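Local coordinates for EccC5 (Mycobacterium xenopi RIVM700367, PDB 7B9F), which is the FtsK/SpoIIIE-family ATPase component of the ESX-5 type VII secretion system and probably powers protein export across the mycobacterial inner membrane, at residues C[26-31]-C[186-192]; C[298-304]-C[341-346]; C[13-17]-C[127-132]. All blocks are in the same frame, centred on the assembly; numbering follows the deposited sequence.

Contact 1. Residues C[26-31]-C[186-192]; sequences PLSVPP and IELEPVT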
loop_
_atom_site.group_PDB
_atom_site.type_symbol
_atom_site.label_atom_id
_atom_site.label_comp_id
_atom_site.label_asym_id
_atom_site.label_seq_id
_atom_site.Cartn_x
_atom_site.Cartn_y
_atom_site.Cartn_z
ATOM N N PRO C 26 -23.000 -29.143 -26.479
ATOM C CA PRO C 26 -23.858 -28.861 -25.327
ATOM C C PRO C 26 -24.814 -30.004 -25.043
ATOM O O PRO C 26 -25.072 -30.863 -25.885
ATOM C CB PRO C 26 -24.624 -27.611 -25.755
ATOM C CG PRO C 26 -23.802 -27.011 -26.808
ATOM C CD PRO C 26 -23.175 -28.146 -27.539
ATOM N N LEU C 27 -25.347 -29.996 -23.826
ATOM C CA LEU C 27 -26.251 -31.049 -23.403
ATOM C C LEU C 27 -27.610 -30.891 -24.073
ATOM O O LEU C 27 -27.907 -29.885 -24.718
ATOM C CB LEU C 27 -26.415 -31.038 -21.889
ATOM C CG LEU C 27 -25.120 -31.105 -21.096
ATOM C CD1 LEU C 27 -25.437 -31.113 -19.623
ATOM C CD2 LEU C 27 -24.333 -32.336 -21.485
ATOM N N SER C 28 -28.440 -31.914 -23.918
ATOM C CA SER C 28 -29.778 -31.934 -24.482
ATOM C C SER C 28 -30.758 -32.429 -23.436
ATOM O O SER C 28 -30.406 -33.253 -22.591
ATOM C CB SER C 28 -29.834 -32.822 -25.710
ATOM O OG SER C 28 -28.727 -32.567 -26.551
ATOM N N VAL C 29 -31.985 -31.925 -23.488
ATOM C CA VAL C 29 -32.997 -32.320 -22.515
ATOM C C VAL C 29 -34.372 -32.347 -23.179
ATOM O O VAL C 29 -34.700 -31.454 -23.973
ATOM C CB VAL C 29 -32.940 -31.409 -21.274
ATOM C CG1 VAL C 29 -33.335 -29.977 -21.592
ATOM C CG2 VAL C 29 -33.807 -31.958 -20.163
ATOM N N PRO C 30 -35.172 -33.385 -22.958
ATOM C CA PRO C 30 -36.520 -33.420 -23.528
ATOM C C PRO C 30 -37.489 -32.603 -22.694
ATOM O O PRO C 30 -37.447 -32.646 -21.456
ATOM C CB PRO C 30 -36.877 -34.910 -23.492
ATOM C CG PRO C 30 -36.086 -35.448 -22.364
ATOM C CD PRO C 30 -34.805 -34.669 -22.336
ATOM N N PRO C 31 -38.372 -31.832 -23.333
ATOM C CA PRO C 31 -39.363 -31.078 -22.571
ATOM C C PRO C 31 -40.445 -31.995 -22.035
ATOM O O PRO C 31 -40.699 -33.074 -22.597
ATOM C CB PRO C 31 -39.926 -30.089 -23.606
ATOM C CG PRO C 31 -39.719 -30.766 -24.906
ATOM C CD PRO C 31 -38.454 -31.558 -24.777
ATOM N N ILE C 186 -35.072 -26.399 -29.179
ATOM C CA ILE C 186 -35.993 -26.755 -28.111
ATOM C C ILE C 186 -35.386 -27.798 -27.176
ATOM O O ILE C 186 -35.703 -27.818 -25.983
ATOM C CB ILE C 186 -37.340 -27.217 -28.700
ATOM C CG1 ILE C 186 -38.408 -27.294 -27.610
ATOM C CG2 ILE C 186 -37.210 -28.535 -29.444
ATOM C CD1 ILE C 186 -38.759 -25.954 -27.021
ATOM N N GLU C 187 -34.489 -28.639 -27.675
ATOM C CA GLU C 187 -33.837 -29.633 -26.841
ATOM C C GLU C 187 -32.624 -29.087 -26.111
ATOM O O GLU C 187 -32.112 -29.759 -25.213
ATOM C CB GLU C 187 -33.413 -30.834 -27.690
ATOM C CG GLU C 187 -34.561 -31.694 -28.173
ATOM C CD GLU C 187 -35.149 -32.554 -27.075
ATOM O OE1 GLU C 187 -34.371 -33.109 -26.272
ATOM O OE2 GLU C 187 -36.388 -32.682 -27.018
ATOM N N LEU C 188 -32.160 -27.895 -26.475
ATOM C CA LEU C 188 -30.915 -27.367 -25.936
ATOM C C LEU C 188 -31.065 -27.025 -24.464
ATOM O O LEU C 188 -31.975 -26.290 -24.075
ATOM C CB LEU C 188 -30.489 -26.132 -26.715
ATOM C CG LEU C 188 -29.221 -25.444 -26.232
ATOM C CD1 LEU C 188 -28.083 -26.426 -26.215
ATOM C CD2 LEU C 188 -28.897 -24.284 -27.141
ATOM N N GLU C 189 -30.169 -27.565 -23.652
ATOM C CA GLU C 189 -30.183 -27.283 -22.230
ATOM C C GLU C 189 -29.737 -25.839 -22.017
ATOM O O GLU C 189 -28.832 -25.368 -22.708
ATOM C CB GLU C 189 -29.272 -28.279 -21.507
ATOM C CG GLU C 189 -29.196 -28.227 -19.983
ATOM C CD GLU C 189 -28.420 -27.060 -19.434
ATOM O OE1 GLU C 189 -27.463 -26.619 -20.098
ATOM O OE2 GLU C 189 -28.772 -26.573 -18.344
ATOM N N PRO C 190 -30.366 -25.111 -21.092
ATOM C CA PRO C 190 -30.110 -23.663 -21.012
ATOM C C PRO C 190 -28.697 -23.292 -20.603
ATOM O O PRO C 190 -28.079 -22.442 -21.254
ATOM C CB PRO C 190 -31.136 -23.194 -19.976
ATOM C CG PRO C 190 -32.212 -24.182 -20.045
ATOM C CD PRO C 190 -31.538 -25.493 -20.300
ATOM N N VAL C 191 -28.167 -23.904 -19.545
ATOM C CA VAL C 191 -26.908 -23.446 -18.964
ATOM C C VAL C 191 -25.735 -23.711 -19.892
ATOM O O VAL C 191 -24.920 -22.818 -20.144
ATOM C CB VAL C 191 -26.691 -24.087 -17.590
ATOM C CG1 VAL C 191 -25.345 -23.725 -17.066
ATOM C CG2 VAL C 191 -27.696 -23.537 -16.669
ATOM N N THR C 192 -25.613 -24.937 -20.396
ATOM C CA THR C 192 -24.488 -25.251 -21.265
ATOM C C THR C 192 -24.563 -24.474 -22.568
ATOM O O THR C 192 -23.537 -24.027 -23.091
ATOM C CB THR C 192 -24.435 -26.744 -21.543
ATOM O OG1 THR C 192 -25.633 -27.134 -22.218
ATOM C CG2 THR C 192 -24.314 -27.507 -20.250
#
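E187 O accepts from V29 N at 2.8 Å. The E187 side chain bends at its second torsion (-75°), which brings the carboxylate alongside P30 and P31. There E187 OE2 lies 3.2 Å from P31 CD. At L188 the backbones form a single bridge, opposite S28. L188 CD1 reaches P26 CB at 3.7 Å. E189 closes the bridge with a weak bond, E189 N to L27 O at 3.4 Å. Its carboxylate N-caps helix 190-202. E189 OE2 accepts from V191 N, met from above the carboxylate plane. E189 OE1 accepts twice from T192, from T192 N and from T192 OG1, with the anti lone pair used for the hydroxyl. T192 OG1 in turn accepts from L27 N at 3.3 Å. T192 CG2 packs at 3.8 Å on L27 CG, the two side chains crossing at about a right angle. R104, on helix 97-132, forms a salt bridge with E189 OE2. The buried E189 carboxylate thus faces both a helix N terminus and an arginine, which would favour its ionised form. Through T192 OG1, that cap also continues into the backbone of L27.

Contact 2. Residues C[298-304]-C[341-346]; sequences AELFAGR and EGVDGV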
loop_
_atom_site.group_PDB
_atom_site.type_symbol
_atom_site.label_atom_id
_atom_site.label_comp_id
_atom_site.label_asym_id
_atom_site.label_seq_id
_atom_site.Cartn_x
_atom_site.Cartn_y
_atom_site.Cartn_z
ATOM N N ALA C 298 12.166 11.266 -56.404
ATOM C CA ALA C 298 11.142 10.384 -55.863
ATOM C C ALA C 298 9.802 10.527 -56.565
ATOM O O ALA C 298 8.798 10.039 -56.040
ATOM C CB ALA C 298 10.960 10.642 -54.368
ATOM N N GLU C 299 9.739 11.205 -57.709
ATOM C CA GLU C 299 8.468 11.440 -58.379
ATOM C C GLU C 299 8.472 11.019 -59.841
ATOM O O GLU C 299 7.588 11.442 -60.595
ATOM C CB GLU C 299 8.075 12.914 -58.264
ATOM C CG GLU C 299 7.928 13.425 -56.831
ATOM C CD GLU C 299 6.895 12.689 -55.991
ATOM O OE1 GLU C 299 6.005 12.008 -56.541
ATOM O OE2 GLU C 299 6.987 12.786 -54.753
ATOM N N LEU C 300 9.450 10.226 -60.270
ATOM C CA LEU C 300 9.461 9.630 -61.599
ATOM C C LEU C 300 8.988 8.183 -61.593
ATOM O O LEU C 300 9.071 7.510 -62.623
ATOM C CB LEU C 300 10.860 9.755 -62.211
ATOM C CG LEU C 300 12.087 9.111 -61.555
ATOM C CD1 LEU C 300 12.297 7.639 -61.904
ATOM C CD2 LEU C 300 13.327 9.922 -61.890
ATOM N N PHE C 301 8.489 7.700 -60.459
ATOM C CA PHE C 301 8.003 6.338 -60.309
ATOM C C PHE C 301 6.666 6.173 -61.029
ATOM O O PHE C 301 6.155 7.087 -61.681
ATOM C CB PHE C 301 7.843 6.003 -58.829
ATOM C CG PHE C 301 9.136 5.913 -58.067
ATOM C CD1 PHE C 301 10.353 5.816 -58.716
ATOM C CD2 PHE C 301 9.127 5.956 -56.686
ATOM C CE1 PHE C 301 11.530 5.740 -57.993
ATOM C CE2 PHE C 301 10.295 5.880 -55.961
ATOM C CZ PHE C 301 11.496 5.774 -56.612
ATOM N N ALA C 302 6.091 4.983 -60.908
ATOM C CA ALA C 302 4.767 4.701 -61.434
ATOM C C ALA C 302 3.760 4.589 -60.296
ATOM O O ALA C 302 4.096 4.714 -59.119
ATOM C CB ALA C 302 4.783 3.420 -62.267
ATOM N N GLY C 303 2.501 4.356 -60.660
ATOM C CA GLY C 303 1.502 4.018 -59.666
ATOM C C GLY C 303 1.807 2.681 -59.026
ATOM O O GLY C 303 2.438 1.812 -59.623
ATOM N N ARG C 304 1.362 2.515 -57.789
ATOM C CA ARG C 304 1.886 1.435 -56.968
ATOM C C ARG C 304 1.181 0.112 -57.218
ATOM O O ARG C 304 -0.017 0.075 -57.511
ATOM C CB ARG C 304 1.771 1.766 -55.495
ATOM C CG ARG C 304 0.380 1.915 -55.020
ATOM C CD ARG C 304 0.497 2.237 -53.603
ATOM N NE ARG C 304 1.033 1.084 -52.904
ATOM C CZ ARG C 304 1.523 1.126 -51.677
ATOM N NH1 ARG C 304 1.559 2.268 -51.018
ATOM N NH2 ARG C 304 1.989 0.024 -51.110
ATOM N N GLU C 341 -4.078 6.432 -57.842
ATOM C CA GLU C 341 -3.279 5.239 -57.632
ATOM C C GLU C 341 -2.067 5.455 -56.738
ATOM O O GLU C 341 -1.400 4.477 -56.391
ATOM C CB GLU C 341 -2.808 4.699 -58.979
ATOM C CG GLU C 341 -1.861 5.640 -59.687
ATOM C CD GLU C 341 -1.446 5.132 -61.050
ATOM O OE1 GLU C 341 -1.919 4.049 -61.454
ATOM O OE2 GLU C 341 -0.639 5.813 -61.716
ATOM N N GLY C 342 -1.752 6.687 -56.366
ATOM C CA GLY C 342 -0.570 6.878 -55.547
ATOM C C GLY C 342 0.713 6.743 -56.352
ATOM O O GLY C 342 0.723 6.801 -57.579
ATOM N N VAL C 343 1.818 6.562 -55.628
ATOM C CA VAL C 343 3.149 6.427 -56.210
ATOM C C VAL C 343 3.771 5.146 -55.677
ATOM O O VAL C 343 3.564 4.791 -54.513
ATOM C CB VAL C 343 4.038 7.646 -55.887
ATOM C CG1 VAL C 343 5.366 7.556 -56.592
ATOM C CG2 VAL C 343 3.352 8.927 -56.280
ATOM N N ASP C 344 4.509 4.442 -56.531
ATOM C CA ASP C 344 5.137 3.190 -56.137
ATOM C C ASP C 344 6.175 3.409 -55.049
ATOM O O ASP C 344 6.988 4.330 -55.123
ATOM C CB ASP C 344 5.804 2.536 -57.340
ATOM C CG ASP C 344 6.440 1.206 -57.003
ATOM O OD1 ASP C 344 6.029 0.571 -56.012
ATOM O OD2 ASP C 344 7.361 0.794 -57.735
ATOM N N GLY C 345 6.146 2.544 -54.040
ATOM C CA GLY C 345 7.164 2.555 -53.012
ATOM C C GLY C 345 7.181 3.779 -52.134
ATOM O O GLY C 345 8.189 4.044 -51.483
ATOM N N VAL C 346 6.100 4.550 -52.113
ATOM C CA VAL C 346 5.966 5.705 -51.239
ATOM C C VAL C 346 4.600 5.612 -50.586
ATOM O O VAL C 346 3.612 5.262 -51.232
ATOM C CB VAL C 346 6.102 7.037 -52.007
ATOM C CG1 VAL C 346 6.054 8.197 -51.067
ATOM C CG2 VAL C 346 7.388 7.088 -52.792
#
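A302 and D344 share the hydrogen bond that joins the two loops. D344 N donates to A302 O at 2.6 Å. The same oxygen has V343 CA close by and D344 CB beside it. One residue on, G303 CA points a hydrogen at G342 O, 3.6 Å away and 157° at the hydrogen. G303 CA also lies 3.4 Å from E341 CD, so the extended E341 side chain brings its carboxylate against bare glycine backbone.

F301 packs on V343. Its CB meets V343 CG1 at 3.7 Å, and the two side chains cross at about a right angle. V343 CG1 and V346 CG2 both sit at the edge of the F301 ring, near its plane. R304 lies against E341 and D344. Its first torsion (64°) sets CG between the backbone N and the carbonyl carbon. R304 CG then rests 3.4 Å from E341 O, while R304 CB is 3.7 Å from D344 CA. The R304 and D344 charges are near, but their charged atoms do not touch.

Backbone shape positions these groups. V343 to V346 form a type II beta turn, with G345 at its third position and a positive phi (66°). G342 also has positive phi, in a conformation where a CB would jam against the preceding carbonyl oxygen; this calls for glycine. Further out, E341 N is hydrogen-bonded to S339 OG, G345 pairs by backbone with H323, and V346 packs on H323 and I325. The short helix 334-337 lies between strands 322-328 and 346-350 in sequence. The contact therefore lays a surface loop across the turn that leads into 346-350. It belongs to the loops at the N-terminal ends of these neighbouring parallel strands, in the mixed sheet of an alpha/beta domain.

Contact 3. Residues C[13-17]-C[127-132]; sequences APVVK and ANYRWF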
loop_
_atom_site.group_PDB
_atom_site.type_symbol
_atom_site.label_atom_id
_atom_site.label_comp_id
_atom_site.label_asym_id
_atom_site.label_seq_id
_atom_site.Cartn_x
_atom_site.Cartn_y
_atom_site.Cartn_z
ATOM N N ALA C 13 13.644 -14.403 -30.837
ATOM C CA ALA C 13 12.258 -13.976 -30.970
ATOM C C ALA C 13 11.312 -15.037 -30.442
ATOM O O ALA C 13 11.475 -16.212 -30.748
ATOM C CB ALA C 13 11.941 -13.667 -32.406
ATOM N N PRO C 14 10.331 -14.627 -29.645
ATOM C CA PRO C 14 9.361 -15.586 -29.116
ATOM C C PRO C 14 8.514 -16.175 -30.224
ATOM O O PRO C 14 8.291 -15.553 -31.264
ATOM C CB PRO C 14 8.514 -14.746 -28.156
ATOM C CG PRO C 14 9.329 -13.558 -27.875
ATOM C CD PRO C 14 10.079 -13.280 -29.129
ATOM N N VAL C 15 8.039 -17.390 -29.991
ATOM C CA VAL C 15 7.338 -18.153 -31.012
ATOM C C VAL C 15 5.888 -18.327 -30.585
ATOM O O VAL C 15 5.576 -18.438 -29.395
ATOM C CB VAL C 15 8.033 -19.513 -31.269
ATOM C CG1 VAL C 15 7.968 -20.420 -30.046
ATOM C CG2 VAL C 15 7.466 -20.204 -32.502
ATOM N N VAL C 16 4.994 -18.300 -31.569
ATOM C CA VAL C 16 3.575 -18.537 -31.358
ATOM C C VAL C 16 3.152 -19.685 -32.261
ATOM O O VAL C 16 3.648 -19.823 -33.385
ATOM C CB VAL C 16 2.738 -17.262 -31.609
ATOM C CG1 VAL C 16 2.756 -16.845 -33.073
ATOM C CG2 VAL C 16 1.321 -17.455 -31.127
ATOM N N LYS C 17 2.301 -20.561 -31.739
ATOM C CA LYS C 17 1.876 -21.706 -32.521
ATOM C C LYS C 17 0.373 -21.689 -32.737
ATOM O O LYS C 17 -0.387 -21.407 -31.803
ATOM C CB LYS C 17 2.314 -23.020 -31.856
ATOM C CG LYS C 17 1.687 -23.329 -30.518
ATOM C CD LYS C 17 2.167 -24.664 -29.992
ATOM C CE LYS C 17 3.609 -24.595 -29.536
ATOM N NZ LYS C 17 3.802 -23.715 -28.348
ATOM N N ALA C 127 3.178 -11.950 -26.080
ATOM C CA ALA C 127 4.620 -11.802 -25.962
ATOM C C ALA C 127 5.253 -11.618 -27.325
ATOM O O ALA C 127 6.180 -10.820 -27.476
ATOM C CB ALA C 127 5.221 -13.009 -25.251
ATOM N N ASN C 128 4.731 -12.312 -28.339
ATOM C CA ASN C 128 5.278 -12.160 -29.680
ATOM C C ASN C 128 5.083 -10.742 -30.202
ATOM O O ASN C 128 6.048 -10.082 -30.600
ATOM C CB ASN C 128 4.636 -13.163 -30.624
ATOM C CG ASN C 128 5.123 -13.003 -32.029
ATOM O OD1 ASN C 128 6.284 -13.250 -32.319
ATOM N ND2 ASN C 128 4.241 -12.579 -32.917
ATOM N N TYR C 129 3.850 -10.237 -30.162
ATOM C CA TYR C 129 3.598 -8.898 -30.695
ATOM C C TYR C 129 4.355 -7.825 -29.929
ATOM O O TYR C 129 4.946 -6.927 -30.537
ATOM C CB TYR C 129 2.109 -8.582 -30.696
ATOM C CG TYR C 129 1.376 -9.214 -31.837
ATOM C CD1 TYR C 129 2.064 -9.716 -32.921
ATOM C CD2 TYR C 129 0.001 -9.289 -31.843
ATOM C CE1 TYR C 129 1.410 -10.290 -33.966
ATOM C CE2 TYR C 129 -0.666 -9.861 -32.890
ATOM C CZ TYR C 129 0.043 -10.360 -33.948
ATOM O OH TYR C 129 -0.612 -10.936 -35.005
ATOM N N ARG C 130 4.380 -7.906 -28.602
ATOM C CA ARG C 130 5.057 -6.839 -27.881
ATOM C C ARG C 130 6.566 -6.997 -27.909
ATOM O O ARG C 130 7.279 -6.042 -27.597
ATOM C CB ARG C 130 4.544 -6.744 -26.457
ATOM C CG ARG C 130 3.127 -6.285 -26.462
ATOM C CD ARG C 130 2.629 -5.902 -25.109
ATOM N NE ARG C 130 1.482 -5.038 -25.279
ATOM C CZ ARG C 130 0.235 -5.476 -25.228
ATOM N NH1 ARG C 130 -0.005 -6.750 -24.974
ATOM N NH2 ARG C 130 -0.771 -4.647 -25.416
ATOM N N TRP C 131 7.073 -8.169 -28.279
ATOM C CA TRP C 131 8.448 -8.238 -28.738
ATOM C C TRP C 131 8.616 -7.431 -30.006
ATOM O O TRP C 131 9.551 -6.638 -30.135
ATOM C CB TRP C 131 8.850 -9.689 -28.973
ATOM C CG TRP C 131 10.241 -9.868 -29.472
ATOM C CD1 TRP C 131 10.645 -9.902 -30.768
ATOM C CD2 TRP C 131 11.415 -10.031 -28.683
ATOM N NE1 TRP C 131 12.000 -10.082 -30.837
ATOM C CE2 TRP C 131 12.495 -10.165 -29.566
ATOM C CE3 TRP C 131 11.657 -10.080 -27.311
ATOM C CZ2 TRP C 131 13.795 -10.338 -29.126
ATOM C CZ3 TRP C 131 12.944 -10.254 -26.877
ATOM C CH2 TRP C 131 13.997 -10.382 -27.779
ATOM N N PHE C 132 7.708 -7.611 -30.952
ATOM C CA PHE C 132 7.955 -7.047 -32.266
ATOM C C PHE C 132 7.501 -5.597 -32.363
ATOM O O PHE C 132 7.965 -4.869 -33.244
ATOM C CB PHE C 132 7.275 -7.918 -33.312
ATOM C CG PHE C 132 8.055 -9.152 -33.652
ATOM C CD1 PHE C 132 7.944 -10.286 -32.890
ATOM C CD2 PHE C 132 8.920 -9.171 -34.691
ATOM C CE1 PHE C 132 8.666 -11.415 -33.186
ATOM C CE2 PHE C 132 9.647 -10.297 -34.992
ATOM C CZ PHE C 132 9.516 -11.416 -34.240
#
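A13 and P14, in the N-terminal tail ahead of strand 19-22, lie on the last turn of the long helix 97-132. The contact is built largely around the W131 indole. P14 CD sits over one face of its five-membered ring, 3.6 Å from the centroid and 19° off the normal, a CH-pi contact. A13 CA lies over the same face at 4.2 Å from that centroid, displaced toward NE1. W131 CG is anti to the backbone N (chi1 179°), and with chi2 at -90° this sets the indole face toward P14.

F132 adds the second aromatic group. Its CZ meets A13 CB at 3.8 Å. W131 CD1 lies over one face of the F132 ring, and A13 CB sits beside that pair. P14 CG also comes within 4.2 Å of A127 O. That oxygen is already the acceptor of the helix bond from W131 N. N128 lies beside P14 O.

V16 continues along the helix, packing on S124 and M125. R130 faces elsewhere: it bonds N208 O and forms salt bridges with D126 and with an acidic side chain of another protein chain. The contact is thus CH-pi packing of a proline and an alanine on an exposed tryptophan, where an extended N-terminal tail runs beside the end of a long helix.

Overall arrangement
The modelled chain starts at contact 3, where 13-17 lies on the end of helix 97-132, 110 residues on. Strand 19-22 follows and pairs in parallel with 174-177. The chain then reaches contact 1, where 26-31 meets the start of helix 190-202, closing a span of 155 residues. Contacts 1 and 3 cross, since their segments alternate along the sequence; their centres are about 41 Å apart. The N-terminal tail is thus tied both to the end of the long helix and to the start of the later one. Contact 2 follows in series with both. It closes the span holding strand 322-328 and helix 334-337. Contacts 1 and 2 lie on opposite sides of the chain's centre.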